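Local coordinates for protein cytosine deaminase (Klebsiella pneumoniae, PDB 4R85) that probably catalyses the hydrolytic deamination of cytosine and 5-methylcytosine, as an iron-containing member of the amidohydrolase family, at residues A[303-308]-A[328-333]. Numbering follows the deposited sequence.
With FE2 (Fe (II) ion), chain H; 17E (5-methylcytosine), chain G.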
loop_
_atom_site.group_PDB
_atom_site.type_symbol
_atom_site.label_atom_id
_atom_site.label_comp_id
_atom_site.label_asym_id
_atom_site.label_seq_id
_atom_site.Cartn_x
_atom_site.Cartn_y
_atom_site.Cartn_z
ATOM N N VAL A 303 -5.969 18.870 4.585
ATOM C CA VAL A 303 -6.323 17.671 3.812
ATOM C C VAL A 303 -5.970 16.430 4.641
ATOM O O VAL A 303 -5.057 16.464 5.468
ATOM C CB VAL A 303 -5.618 17.667 2.418
ATOM C CG1 VAL A 303 -4.098 17.688 2.577
ATOM C CG2 VAL A 303 -6.059 16.479 1.550
ATOM N N CYS A 304 -6.717 15.347 4.463
ATOM C CA CYS A 304 -6.418 14.125 5.197
ATOM C C CYS A 304 -6.797 12.883 4.392
ATOM O O CYS A 304 -7.378 13.003 3.319
ATOM C CB CYS A 304 -7.117 14.144 6.555
ATOM S SG CYS A 304 -8.911 14.190 6.425
ATOM N N PHE A 305 -6.448 11.702 4.904
ATOM C CA PHE A 305 -6.691 10.439 4.194
ATOM C C PHE A 305 -7.756 9.593 4.879
ATOM O O PHE A 305 -7.898 9.630 6.103
ATOM C CB PHE A 305 -5.413 9.608 4.109
ATOM C CG PHE A 305 -4.360 10.180 3.210
ATOM C CD1 PHE A 305 -4.656 10.506 1.893
ATOM C CD2 PHE A 305 -3.063 10.388 3.679
ATOM C CE1 PHE A 305 -3.683 11.032 1.051
ATOM C CE2 PHE A 305 -2.077 10.910 2.841
ATOM C CZ PHE A 305 -2.392 11.237 1.528
ATOM N N ALA A 306 -8.484 8.805 4.087
ATOM C CA ALA A 306 -9.542 7.972 4.631
ATOM C C ALA A 306 -9.645 6.650 3.878
ATOM O O ALA A 306 -9.206 6.538 2.737
ATOM C CB ALA A 306 -10.872 8.707 4.564
ATOM N N GLN A 307 -10.240 5.654 4.524
ATOM C CA GLN A 307 -10.401 4.333 3.915
ATOM C C GLN A 307 -11.532 4.239 2.890
ATOM O O GLN A 307 -11.395 3.523 1.907
ATOM C CB GLN A 307 -10.570 3.256 4.998
ATOM C CG GLN A 307 -9.320 3.106 5.866
ATOM C CD GLN A 307 -9.520 2.208 7.063
ATOM O OE1 GLN A 307 -9.555 0.987 6.935
ATOM N NE2 GLN A 307 -9.639 2.808 8.237
ATOM N N ASP A 308 -12.636 4.945 3.138
ATOM C CA ASP A 308 -13.810 4.946 2.249
ATOM C C ASP A 308 -14.624 3.646 2.335
ATOM O O ASP A 308 -15.785 3.647 2.757
ATOM C CB ASP A 308 -13.400 5.232 0.787
ATOM C CG ASP A 308 -14.554 5.698 -0.061
ATOM O OD1 ASP A 308 -14.575 5.445 -1.286
ATOM O OD2 ASP A 308 -15.450 6.329 0.504
ATOM N N ALA A 328 -0.256 4.259 1.180
ATOM C CA ALA A 328 -0.728 4.382 -0.195
ATOM C C ALA A 328 -0.756 5.836 -0.643
ATOM O O ALA A 328 -0.294 6.173 -1.731
ATOM C CB ALA A 328 -2.125 3.776 -0.321
ATOM N N GLY A 329 -1.309 6.686 0.211
ATOM C CA GLY A 329 -1.448 8.095 -0.092
ATOM C C GLY A 329 -0.111 8.762 -0.306
ATOM O O GLY A 329 0.065 9.509 -1.262
ATOM N N LEU A 330 0.843 8.493 0.581
ATOM C CA LEU A 330 2.165 9.097 0.449
ATOM C C LEU A 330 2.859 8.710 -0.861
ATOM O O LEU A 330 3.573 9.530 -1.459
ATOM C CB LEU A 330 3.048 8.740 1.648
ATOM C CG LEU A 330 2.560 9.199 3.024
ATOM C CD1 LEU A 330 3.552 8.750 4.090
ATOM C CD2 LEU A 330 2.389 10.711 3.075
ATOM N N HIS A 331 2.666 7.467 -1.297
ATOM C CA HIS A 331 3.252 7.003 -2.559
ATOM C C HIS A 331 2.569 7.647 -3.768
ATOM O O HIS A 331 3.226 8.225 -4.634
ATOM C CB HIS A 331 3.132 5.475 -2.701
ATOM C CG HIS A 331 4.091 4.697 -1.856
ATOM N ND1 HIS A 331 3.959 4.582 -0.486
ATOM C CD2 HIS A 331 5.182 3.968 -2.193
ATOM C CE1 HIS A 331 4.941 3.832 -0.014
ATOM N NE2 HIS A 331 5.697 3.447 -1.028
ATOM N N ILE A 332 1.245 7.536 -3.828
ATOM C CA ILE A 332 0.492 7.995 -5.002
ATOM C C ILE A 332 0.553 9.516 -5.180
ATOM O O ILE A 332 0.545 10.025 -6.305
ATOM C CB ILE A 332 -0.985 7.522 -4.946
ATOM C CG1 ILE A 332 -1.035 6.000 -4.778
ATOM C CG2 ILE A 332 -1.715 7.898 -6.231
ATOM C CD1 ILE A 332 -2.445 5.418 -4.547
ATOM N N CYS A 333 0.629 10.235 -4.062
ATOM C CA CYS A 333 0.611 11.697 -4.067
ATOM C C CYS A 333 2.010 12.310 -4.100
ATOM O O CYS A 333 2.154 13.532 -4.023
ATOM C CB CYS A 333 -0.155 12.220 -2.847
ATOM S SG CYS A 333 -1.892 11.659 -2.825
HETATM FE FE FE2 H . -17.016 7.874 -0.226
HETATM N N1 17E G . -20.515 5.737 -3.305
HETATM C C2 17E G . -19.865 6.688 -3.977
HETATM O O2 17E G . -20.576 7.579 -4.740
HETATM N N3 17E G . -18.534 6.799 -3.923
HETATM C C4 17E G . -17.810 5.940 -3.186
HETATM N N4 17E G . -16.389 6.067 -3.137
HETATM C C5 17E G . -18.447 4.928 -2.463
HETATM C C6 17E G . -19.835 4.855 -2.546
HETATM C CM5 17E G . -17.657 3.966 -1.635
#
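Asp308 OD1 accepts a bent hydrogen bond of 2.7 Å from N4 of the bound 5-methylcytosine, while the other carboxylate oxygen, OD2, coordinates the iron ion at 2.3 Å. One side chain thus joins the metal to the exocyclic amine of the pyrimidine, the group lost on deamination. The aspartate follows strand 303-305, the eighth parallel strand of the amidohydrolase (TIM-type) barrel, and shares the iron with His56, His58, His209 and His241. Asp308 OD1 also lies 3.4 Å from the methyl carbon CM5 of the 5-methylcytosine, next to the amine it binds.

Three residues before this aspartate, Phe305 carries the strand's packing against helix 322-332. Its first torsion (chi1 -69°) places CG beside the backbone N and anti to the carbonyl carbon, and the ring reaches across to the helix. Gly329 CA sits over one face, 4.1 Å from the ring centroid and 28° off the normal, a CH-pi contact, its nearest ring atom Phe305 CZ at 3.7 Å. Having no side chain, the glycine lets the aromatic ring rest directly on the helix backbone. About one turn earlier in the same helix, Ile325 and Leu326 also pack on Phe305, and Ser269 of the neighbouring strand touches it.

Leu330 CD2 makes a looser apolar contact with Phe305 CE2 at 4.5 Å. On the CE1 side, a sulfur-aromatic contact is made by Cys333, the first residue to leave the helix, which is still tied to it because Cys333 N donates to Gly329 O at 2.9 Å. Cys333 SG lies at the edge, near the ring plane, 80° off the normal, and approaches Phe305 CE1 to 4.3 Å.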